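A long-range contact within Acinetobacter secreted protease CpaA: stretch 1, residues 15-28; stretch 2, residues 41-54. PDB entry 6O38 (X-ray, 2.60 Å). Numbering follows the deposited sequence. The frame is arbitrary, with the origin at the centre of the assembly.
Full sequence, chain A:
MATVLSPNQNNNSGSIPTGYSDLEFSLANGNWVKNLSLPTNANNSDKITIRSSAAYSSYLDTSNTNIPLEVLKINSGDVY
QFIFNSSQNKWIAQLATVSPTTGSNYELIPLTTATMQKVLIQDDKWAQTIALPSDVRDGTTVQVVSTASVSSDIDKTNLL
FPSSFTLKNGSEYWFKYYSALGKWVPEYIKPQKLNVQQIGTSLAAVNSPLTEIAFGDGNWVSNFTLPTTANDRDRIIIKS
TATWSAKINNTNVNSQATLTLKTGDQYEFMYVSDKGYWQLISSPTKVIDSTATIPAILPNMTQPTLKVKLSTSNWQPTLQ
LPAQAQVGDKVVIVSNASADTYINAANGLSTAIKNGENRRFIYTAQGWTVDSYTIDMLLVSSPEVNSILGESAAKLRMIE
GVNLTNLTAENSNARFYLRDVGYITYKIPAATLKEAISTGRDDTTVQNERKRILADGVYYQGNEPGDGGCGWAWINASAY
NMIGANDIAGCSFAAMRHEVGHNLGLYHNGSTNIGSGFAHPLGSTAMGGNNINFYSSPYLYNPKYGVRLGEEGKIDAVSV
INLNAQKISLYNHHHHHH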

ATOM      1  N   SER A  15      -7.468   4.184 -27.714  1.00 66.85           N
ATOM      2  CA  SER A  15      -8.069   5.505 -27.553  1.00 67.81           C
ATOM      3  C   SER A  15      -9.262   5.614 -28.491  1.00 67.01           C
ATOM      4  O   SER A  15      -9.109   5.904 -29.680  1.00 68.24           O
ATOM      5  CB  SER A  15      -7.043   6.597 -27.832  1.00 70.64           C
ATOM      6  OG  SER A  15      -5.947   6.509 -26.939  1.00 70.39           O
ATOM      7  N   ILE A  16     -10.456   5.370 -27.960  1.00 68.79           N
ATOM      8  CA  ILE A  16     -11.689   5.446 -28.738  1.00 67.47           C
ATOM      9  C   ILE A  16     -11.868   6.881 -29.218  1.00 68.30           C
ATOM     10  O   ILE A  16     -11.975   7.802 -28.395  1.00 68.41           O
ATOM     11  CB  ILE A  16     -12.893   4.965 -27.913  1.00 65.17           C
ATOM     12  CG1 ILE A  16     -12.668   3.528 -27.441  1.00 64.19           C
ATOM     13  CG2 ILE A  16     -14.170   5.059 -28.727  1.00 64.55           C
ATOM     14  CD1 ILE A  16     -13.814   2.961 -26.636  1.00 62.45           C
ATOM     15  N   PRO A  17     -11.900   7.122 -30.525  1.00 67.76           N
ATOM     16  CA  PRO A  17     -11.886   8.496 -31.030  1.00 68.66           C
ATOM     17  C   PRO A  17     -13.226   9.197 -30.850  1.00 67.81           C
ATOM     18  O   PRO A  17     -14.275   8.576 -30.678  1.00 66.79           O
ATOM     19  CB  PRO A  17     -11.558   8.319 -32.516  1.00 69.56           C
ATOM     20  CG  PRO A  17     -12.108   6.976 -32.848  1.00 68.66           C
ATOM     21  CD  PRO A  17     -11.916   6.129 -31.615  1.00 67.86           C
ATOM     22  N   THR A  18     -13.162  10.524 -30.901  1.00 67.31           N
ATOM     23  CA  THR A  18     -14.334  11.371 -30.765  1.00 67.78           C
ATOM     24  C   THR A  18     -14.895  11.722 -32.141  1.00 68.69           C
ATOM     25  O   THR A  18     -14.353  11.342 -33.181  1.00 68.81           O
ATOM     26  CB  THR A  18     -13.987  12.636 -29.982  1.00 68.84           C
ATOM     27  OG1 THR A  18     -15.174  13.416 -29.781  1.00 70.21           O
ATOM     28  CG2 THR A  18     -12.965  13.468 -30.743  1.00 69.56           C
ATOM     29  N   GLY A  19     -16.000  12.465 -32.146  1.00 67.18           N
ATOM     30  CA  GLY A  19     -16.618  12.917 -33.373  1.00 69.38           C
ATOM     31  C   GLY A  19     -17.764  12.066 -33.875  1.00 70.73           C
ATOM     32  O   GLY A  19     -18.374  12.422 -34.891  1.00 74.01           O
ATOM     33  N   TYR A  20     -18.076  10.962 -33.204  1.00 70.07           N
ATOM     34  CA  TYR A  20     -19.163  10.078 -33.598  1.00 71.18           C
ATOM     35  C   TYR A  20     -20.332  10.252 -32.639  1.00 71.92           C
ATOM     36  O   TYR A  20     -20.146  10.247 -31.418  1.00 70.10           O
ATOM     37  CB  TYR A  20     -18.706   8.617 -33.613  1.00 69.23           C
ATOM     38  CG  TYR A  20     -17.582   8.327 -34.582  1.00 69.14           C
ATOM     39  CD1 TYR A  20     -17.842   8.079 -35.924  1.00 71.94           C
ATOM     40  CD2 TYR A  20     -16.262   8.296 -34.153  1.00 67.42           C
ATOM     41  CE1 TYR A  20     -16.817   7.810 -36.812  1.00 72.57           C
ATOM     42  CE2 TYR A  20     -15.231   8.029 -35.034  1.00 67.96           C
ATOM     43  CZ  TYR A  20     -15.514   7.787 -36.362  1.00 70.32           C
ATOM     44  OH  TYR A  20     -14.490   7.522 -37.240  1.00 71.32           O
ATOM     45  N   SER A  21     -21.535  10.405 -33.196  1.00 75.85           N
ATOM     46  CA  SER A  21     -22.727  10.532 -32.366  1.00 78.03           C
ATOM     47  C   SER A  21     -23.172   9.191 -31.798  1.00 76.30           C
ATOM     48  O   SER A  21     -23.803   9.151 -30.736  1.00 77.13           O
ATOM     49  CB  SER A  21     -23.864  11.164 -33.172  1.00 81.43           C
ATOM     50  OG  SER A  21     -25.042  11.271 -32.393  1.00 83.72           O
ATOM     51  N   ASP A  22     -22.854   8.092 -32.484  1.00 79.72           N
ATOM     52  CA  ASP A  22     -23.229   6.755 -32.025  1.00 78.39           C
ATOM     53  C   ASP A  22     -22.135   5.800 -32.498  1.00 75.54           C
ATOM     54  O   ASP A  22     -22.140   5.373 -33.656  1.00 76.03           O
ATOM     55  CB  ASP A  22     -24.597   6.353 -32.558  1.00 81.19           C
ATOM     56  CG  ASP A  22     -25.130   5.091 -31.909  1.00 80.98           C
ATOM     57  OD1 ASP A  22     -24.536   4.637 -30.909  1.00 78.95           O
ATOM     58  OD2 ASP A  22     -26.145   4.554 -32.401  1.00 83.19           O
ATOM     59  N   LEU A  23     -21.209   5.475 -31.602  1.00 75.67           N
ATOM     60  CA  LEU A  23     -20.032   4.687 -31.935  1.00 73.75           C
ATOM     61  C   LEU A  23     -20.070   3.342 -31.220  1.00 72.46           C
ATOM     62  O   LEU A  23     -20.564   3.230 -30.095  1.00 72.35           O
ATOM     63  CB  LEU A  23     -18.753   5.444 -31.563  1.00 72.75           C
ATOM     64  CG  LEU A  23     -17.406   4.792 -31.881  1.00 71.68           C
ATOM     65  CD1 LEU A  23     -17.339   4.376 -33.341  1.00 72.81           C
ATOM     66  CD2 LEU A  23     -16.275   5.747 -31.548  1.00 71.53           C
ATOM     67  N   GLU A  24     -19.541   2.319 -31.890  1.00 72.70           N
ATOM     68  CA  GLU A  24     -19.460   0.969 -31.341  1.00 72.10           C
ATOM     69  C   GLU A  24     -18.042   0.452 -31.547  1.00 71.09           C
ATOM     70  O   GLU A  24     -17.617   0.230 -32.685  1.00 71.83           O
ATOM     71  CB  GLU A  24     -20.483   0.044 -31.998  1.00 73.85           C
ATOM     72  CG  GLU A  24     -20.634  -1.298 -31.304  1.00 74.10           C
ATOM     73  CD  GLU A  24     -21.917  -2.007 -31.684  1.00 77.29           C
ATOM     74  OE1 GLU A  24     -22.206  -2.117 -32.894  1.00 79.42           O
ATOM     75  OE2 GLU A  24     -22.643  -2.444 -30.768  1.00 78.22           O
ATOM     76  N   PHE A  25     -17.316   0.261 -30.448  1.00 69.44           N
ATOM     77  CA  PHE A  25     -15.932  -0.197 -30.478  1.00 69.21           C
ATOM     78  C   PHE A  25     -15.896  -1.677 -30.118  1.00 69.22           C
ATOM     79  O   PHE A  25     -16.264  -2.055 -29.001  1.00 68.76           O
ATOM     80  CB  PHE A  25     -15.078   0.624 -29.511  1.00 68.42           C
ATOM     81  CG  PHE A  25     -13.600   0.487 -29.734  1.00 69.07           C
ATOM     82  CD1 PHE A  25     -12.966   1.221 -30.722  1.00 70.44           C
ATOM     83  CD2 PHE A  25     -12.841  -0.363 -28.947  1.00 68.75           C
ATOM     84  CE1 PHE A  25     -11.604   1.104 -30.928  1.00 71.79           C
ATOM     85  CE2 PHE A  25     -11.479  -0.485 -29.147  1.00 69.65           C
ATOM     86  CZ  PHE A  25     -10.860   0.250 -30.139  1.00 71.31           C
ATOM     87  N   SER A  26     -15.454  -2.507 -31.059  1.00 70.30           N
ATOM     88  CA  SER A  26     -15.491  -3.955 -30.909  1.00 70.53           C
ATOM     89  C   SER A  26     -14.083  -4.523 -30.792  1.00 70.38           C
ATOM     90  O   SER A  26     -13.167  -4.099 -31.505  1.00 70.97           O
ATOM     91  CB  SER A  26     -16.215  -4.608 -32.089  1.00 72.32           C
ATOM     92  OG  SER A  26     -17.567  -4.188 -32.154  1.00 73.40           O
ATOM     93  N   LEU A  27     -13.922  -5.488 -29.890  1.00 69.91           N
ATOM     94  CA  LEU A  27     -12.665  -6.194 -29.684  1.00 70.15           C
ATOM     95  C   LEU A  27     -12.849  -7.659 -30.055  1.00 72.70           C
ATOM     96  O   LEU A  27     -13.848  -8.279 -29.674  1.00 74.08           O
ATOM     97  CB  LEU A  27     -12.200  -6.069 -28.231  1.00 69.16           C
ATOM     98  CG  LEU A  27     -11.828  -4.671 -27.731  1.00 68.13           C
ATOM     99  CD1 LEU A  27     -11.996  -4.582 -26.224  1.00 67.38           C
ATOM    100  CD2 LEU A  27     -10.402  -4.328 -28.125  1.00 68.53           C
ATOM    101  N   ALA A  28     -11.889  -8.208 -30.798  1.00 71.74           N
ATOM    102  CA  ALA A  28     -11.932  -9.599 -31.228  1.00 74.92           C
ATOM    103  C   ALA A  28     -10.558 -10.222 -31.015  1.00 75.82           C
ATOM    104  O   ALA A  28      -9.618  -9.560 -30.564  1.00 74.02           O
ATOM    105  CB  ALA A  28     -12.378  -9.713 -32.691  1.00 76.72           C
ATOM    106  N   ASN A  41     -12.913  15.109 -25.333  1.00 76.42           N
ATOM    107  CA  ASN A  41     -13.725  15.976 -26.174  1.00 77.37           C
ATOM    108  C   ASN A  41     -14.901  15.189 -26.738  1.00 76.35           C
ATOM    109  O   ASN A  41     -14.716  14.120 -27.327  1.00 74.53           O
ATOM    110  CB  ASN A  41     -12.876  16.555 -27.306  1.00 77.46           C
ATOM    111  CG  ASN A  41     -13.095  18.043 -27.501  1.00 79.65           C
ATOM    112  OD1 ASN A  41     -13.624  18.724 -26.622  1.00 81.69           O
ATOM    113  ND2 ASN A  41     -12.682  18.556 -28.654  1.00 79.51           N
ATOM    114  N   ALA A  42     -16.112  15.709 -26.552  1.00 75.50           N
ATOM    115  CA  ALA A  42     -17.312  15.025 -27.018  1.00 75.57           C
ATOM    116  C   ALA A  42     -18.488  15.987 -26.960  1.00 79.23           C
ATOM    117  O   ALA A  42     -18.431  17.027 -26.298  1.00 81.47           O
ATOM    118  CB  ALA A  42     -17.610  13.772 -26.188  1.00 74.00           C
ATOM    119  N   ASN A  43     -19.556  15.623 -27.667  1.00 77.91           N
ATOM    120  CA  ASN A  43     -20.808  16.358 -27.615  1.00 81.84           C
ATOM    121  C   ASN A  43     -21.726  15.737 -26.564  1.00 83.38           C
ATOM    122  O   ASN A  43     -21.408  14.716 -25.951  1.00 81.12           O
ATOM    123  CB  ASN A  43     -21.463  16.392 -28.994  1.00 82.63           C
ATOM    124  CG  ASN A  43     -20.818  17.407 -29.919  1.00 82.48           C
ATOM    125  OD1 ASN A  43     -19.708  17.199 -30.409  1.00 79.86           O
ATOM    126  ND2 ASN A  43     -21.512  18.514 -30.160  1.00 85.59           N
ATOM    127  N   ASN A  44     -22.891  16.357 -26.362  1.00 81.72           N
ATOM    128  CA  ASN A  44     -23.717  16.044 -25.197  1.00 84.04           C
ATOM    129  C   ASN A  44     -24.190  14.594 -25.212  1.00 82.09           C
ATOM    130  O   ASN A  44     -23.825  13.800 -24.338  1.00 79.90           O
ATOM    131  CB  ASN A  44     -24.909  16.999 -25.130  1.00 89.64           C
ATOM    132  CG  ASN A  44     -25.619  16.946 -23.790  1.00 93.05           C
ATOM    133  OD1 ASN A  44     -25.010  16.642 -22.763  1.00 91.36           O
ATOM    134  ND2 ASN A  44     -26.914  17.242 -23.793  1.00 98.00           N
ATOM    135  N   SER A  45     -25.003  14.223 -26.201  1.00 84.04           N
ATOM    136  CA  SER A  45     -25.665  12.923 -26.214  1.00 83.02           C
ATOM    137  C   SER A  45     -24.921  11.889 -27.054  1.00 78.58           C
ATOM    138  O   SER A  45     -25.550  11.003 -27.644  1.00 78.29           O
ATOM    139  CB  SER A  45     -27.106  13.068 -26.702  1.00 87.26           C
ATOM    140  OG  SER A  45     -27.890  13.782 -25.762  1.00 91.88           O
ATOM    141  N   ASP A  46     -23.596  11.978 -27.116  1.00 82.42           N
ATOM    142  CA  ASP A  46     -22.817  10.978 -27.832  1.00 78.54           C
ATOM    143  C   ASP A  46     -22.863   9.643 -27.100  1.00 75.63           C
ATOM    144  O   ASP A  46     -22.782   9.588 -25.869  1.00 75.14           O
ATOM    145  CB  ASP A  46     -21.370  11.443 -27.995  1.00 76.61           C
ATOM    146  CG  ASP A  46     -21.238  12.620 -28.942  1.00 78.99           C
ATOM    147  OD1 ASP A  46     -22.270  13.064 -29.486  1.00 81.57           O
ATOM    148  OD2 ASP A  46     -20.102  13.097 -29.144  1.00 76.97           O
ATOM    149  N   LYS A  47     -22.997   8.562 -27.864  1.00 77.36           N
ATOM    150  CA  LYS A  47     -23.105   7.216 -27.318  1.00 75.32           C
ATOM    151  C   LYS A  47     -21.924   6.377 -27.786  1.00 71.77           C
ATOM    152  O   LYS A  47     -21.601   6.363 -28.978  1.00 71.66           O
ATOM    153  CB  LYS A  47     -24.421   6.555 -27.741  1.00 77.77           C
ATOM    154  CG  LYS A  47     -24.557   5.108 -27.293  1.00 76.50           C
ATOM    155  CD  LYS A  47     -25.849   4.484 -27.796  1.00 79.61           C
ATOM    156  CE  LYS A  47     -27.068   5.169 -27.199  1.00 83.95           C
ATOM    157  NZ  LYS A  47     -28.335   4.514 -27.628  1.00 87.33           N
ATOM    158  N   ILE A  48     -21.287   5.683 -26.845  1.00 73.00           N
ATOM    159  CA  ILE A  48     -20.189   4.769 -27.135  1.00 70.46           C
ATOM    160  C   ILE A  48     -20.514   3.423 -26.506  1.00 69.85           C
ATOM    161  O   ILE A  48     -20.882   3.357 -25.327  1.00 70.19           O
ATOM    162  CB  ILE A  48     -18.841   5.300 -26.609  1.00 68.89           C
ATOM    163  CG1 ILE A  48     -18.378   6.500 -27.436  1.00 69.98           C
ATOM    164  CG2 ILE A  48     -17.787   4.202 -26.618  1.00 67.13           C
ATOM    165  CD1 ILE A  48     -16.986   6.979 -27.086  1.00 69.35           C
ATOM    166  N   THR A  49     -20.387   2.353 -27.290  1.00 69.09           N
ATOM    167  CA  THR A  49     -20.642   0.999 -26.817  1.00 69.27           C
ATOM    168  C   THR A  49     -19.417   0.139 -27.084  1.00 67.92           C
ATOM    169  O   THR A  49     -18.936   0.073 -28.220  1.00 67.98           O
ATOM    170  CB  THR A  49     -21.874   0.392 -27.497  1.00 71.71           C
ATOM    171  OG1 THR A  49     -23.033   1.168 -27.167  1.00 73.91           O
ATOM    172  CG2 THR A  49     -22.085  -1.043 -27.039  1.00 72.69           C
ATOM    173  N   ILE A  50     -18.915  -0.515 -26.040  1.00 68.20           N
ATOM    174  CA  ILE A  50     -17.726  -1.356 -26.121  1.00 67.61           C
ATOM    175  C   ILE A  50     -18.163  -2.811 -26.024  1.00 69.36           C
ATOM    176  O   ILE A  50     -18.791  -3.215 -25.037  1.00 70.23           O
ATOM    177  CB  ILE A  50     -16.711  -1.013 -25.021  1.00 65.95           C
ATOM    178  CG1 ILE A  50     -16.324   0.465 -25.089  1.00 64.75           C
ATOM    179  CG2 ILE A  50     -15.477  -1.892 -25.144  1.00 65.93           C
ATOM    180  CD1 ILE A  50     -15.370   0.896 -23.993  1.00 63.51           C
ATOM    181  N   ARG A  51     -17.833  -3.595 -27.047  1.00 70.89           N
ATOM    182  CA  ARG A  51     -18.083  -5.028 -27.061  1.00 72.39           C
ATOM    183  C   ARG A  51     -16.759  -5.770 -27.178  1.00 71.88           C
ATOM    184  O   ARG A  51     -15.778  -5.242 -27.710  1.00 70.74           O
ATOM    185  CB  ARG A  51     -19.004  -5.430 -28.219  1.00 74.29           C
ATOM    186  CG  ARG A  51     -20.427  -4.912 -28.107  1.00 75.87           C
ATOM    187  CD  ARG A  51     -21.270  -5.396 -29.277  1.00 78.94           C
ATOM    188  NE  ARG A  51     -22.655  -4.945 -29.188  1.00 80.61           N
ATOM    189  CZ  ARG A  51     -23.589  -5.224 -30.092  1.00 83.75           C
ATOM    190  NH1 ARG A  51     -24.825  -4.773 -29.933  1.00 85.36           N
ATOM    191  NH2 ARG A  51     -23.285  -5.952 -31.160  1.00 85.33           N
ATOM    192  N   SER A  52     -16.737  -7.004 -26.678  1.00 70.63           N
ATOM    193  CA  SER A  52     -15.521  -7.804 -26.709  1.00 71.05           C
ATOM    194  C   SER A  52     -15.869  -9.274 -26.875  1.00 74.41           C
ATOM    195  O   SER A  52     -16.695  -9.809 -26.131  1.00 76.11           O
ATOM    196  CB  SER A  52     -14.696  -7.603 -25.433  1.00 69.95           C
ATOM    197  OG  SER A  52     -13.558  -8.449 -25.426  1.00 70.81           O
ATOM    198  N   SER A  53     -15.236  -9.915 -27.858  1.00 74.11           N
ATOM    199  CA  SER A  53     -15.294 -11.361 -28.022  1.00 77.65           C
ATOM    200  C   SER A  53     -13.907 -11.987 -27.985  1.00 78.27           C
ATOM    201  O   SER A  53     -13.756 -13.164 -28.334  1.00 81.42           O
ATOM    202  CB  SER A  53     -16.003 -11.729 -29.329  1.00 79.83           C
ATOM    203  OG  SER A  53     -15.273 -11.270 -30.453  1.00 78.88           O
ATOM    204  N   ALA A  54     -12.895 -11.232 -27.568  1.00 76.93           N
ATOM    205  CA  ALA A  54     -11.524 -11.717 -27.562  1.00 77.71           C
ATOM    206  C   ALA A  54     -11.259 -12.589 -26.342  1.00 79.58           C
ATOM    207  O   ALA A  54     -11.875 -12.425 -25.284  1.00 79.11           O
ATOM    208  CB  ALA A  54     -10.541 -10.547 -27.582  1.00 74.72           C
TER

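The one salt bridge of this contact is made without a hydrogen bond: Glu-24 OE2 lies 3.0 Å from Arg-51 NE, yet the oxygen sits over one face of the guanidinium, well out of its plane, so no N-H points at it and only charge holds the pair. Glu-24 reaches this position with chi1 and chi2 both t and a turn at chi3 (49°), which brings its end nearer the other stretch; the Arg-51 side chain leaves its backbone with chi1 m and runs extended from chi2 to chi4.

Beneath this pair, strands 22-27 and 47-52 run parallel, their axes 15° apart and 4.6 Å at closest approach. Six bridges, from Asp-22 with Lys-47 to Leu-27 with Ser-52, keep the register without a slip. Within the strands, each bonded residue uses its N and O toward two different partners, and all of them are odd-numbered; Ser-21 and Ser-53, just outside the strands, close the ladder with one backbone atom each. Lys-47 N donates to Ser-21 O (3.0 Å), and Leu-23 N to Lys-47 O (2.8 Å, nearly straight at 178°). Thr-49 N then donates to Leu-23 O (2.9 Å), Phe-25 N to Thr-49 O (2.8 Å), Arg-51 N to Phe-25 O (2.9 Å) and Leu-27 N to Arg-51 O (2.9 Å). Past the last bridge, Ser-53 N still donates to Leu-27 O (2.8 Å); Ser-53 OG adds a weak bond to the same Leu-27 O at 3.4 Å. CA-H...O contacts fill the intervals, among them Glu-24 CA to Thr-49 O and Ile-50 CA to Phe-25 O, both 3.3 Å.

Side chains alternate between the two faces of the sheet. Asp-22, Glu-24, Ser-26, Lys-47, Thr-49 and Arg-51 share one face, where polar and charged groups suit partial or full exposure. There Asp-22 OD1 approaches the aliphatic Lys-47 CD at 3.4 Å, while the end of the lysine leads away. Leu-23, Phe-25, Leu-27, Ile-48, Ile-50 and Ser-52 occupy the other face, all buried and mostly apolar. The end of Phe-25 leads away from the second stretch. Ser-52 is small and polar among these larger neighbours; its OG lies 3.9 Å from Leu-27 CB.

Ile-16, ahead of the strand, extends this apolar layer: its CB points toward the second stretch, its CG2 meets Ile-48 CD1 at 3.8 Å and its CD1 meets Ile-50 CD1 at 3.7 Å. All three isoleucines have chi1 m and chi2 t. At the exposed margin, Thr-18 OG1 donates to Asn-41 O at 2.6 Å, a short bond that ties the loops together before the strands begin. Gly-19 follows with phi 97°, psi -3°, where a CB would jam against the carbonyl O of Thr-18. Within the second loop, Asn-43 N donates to Asp-46 OD2 (3.0 Å), bracing the approach to Lys-47. Together the stretches bury 968 Å², counting both sides.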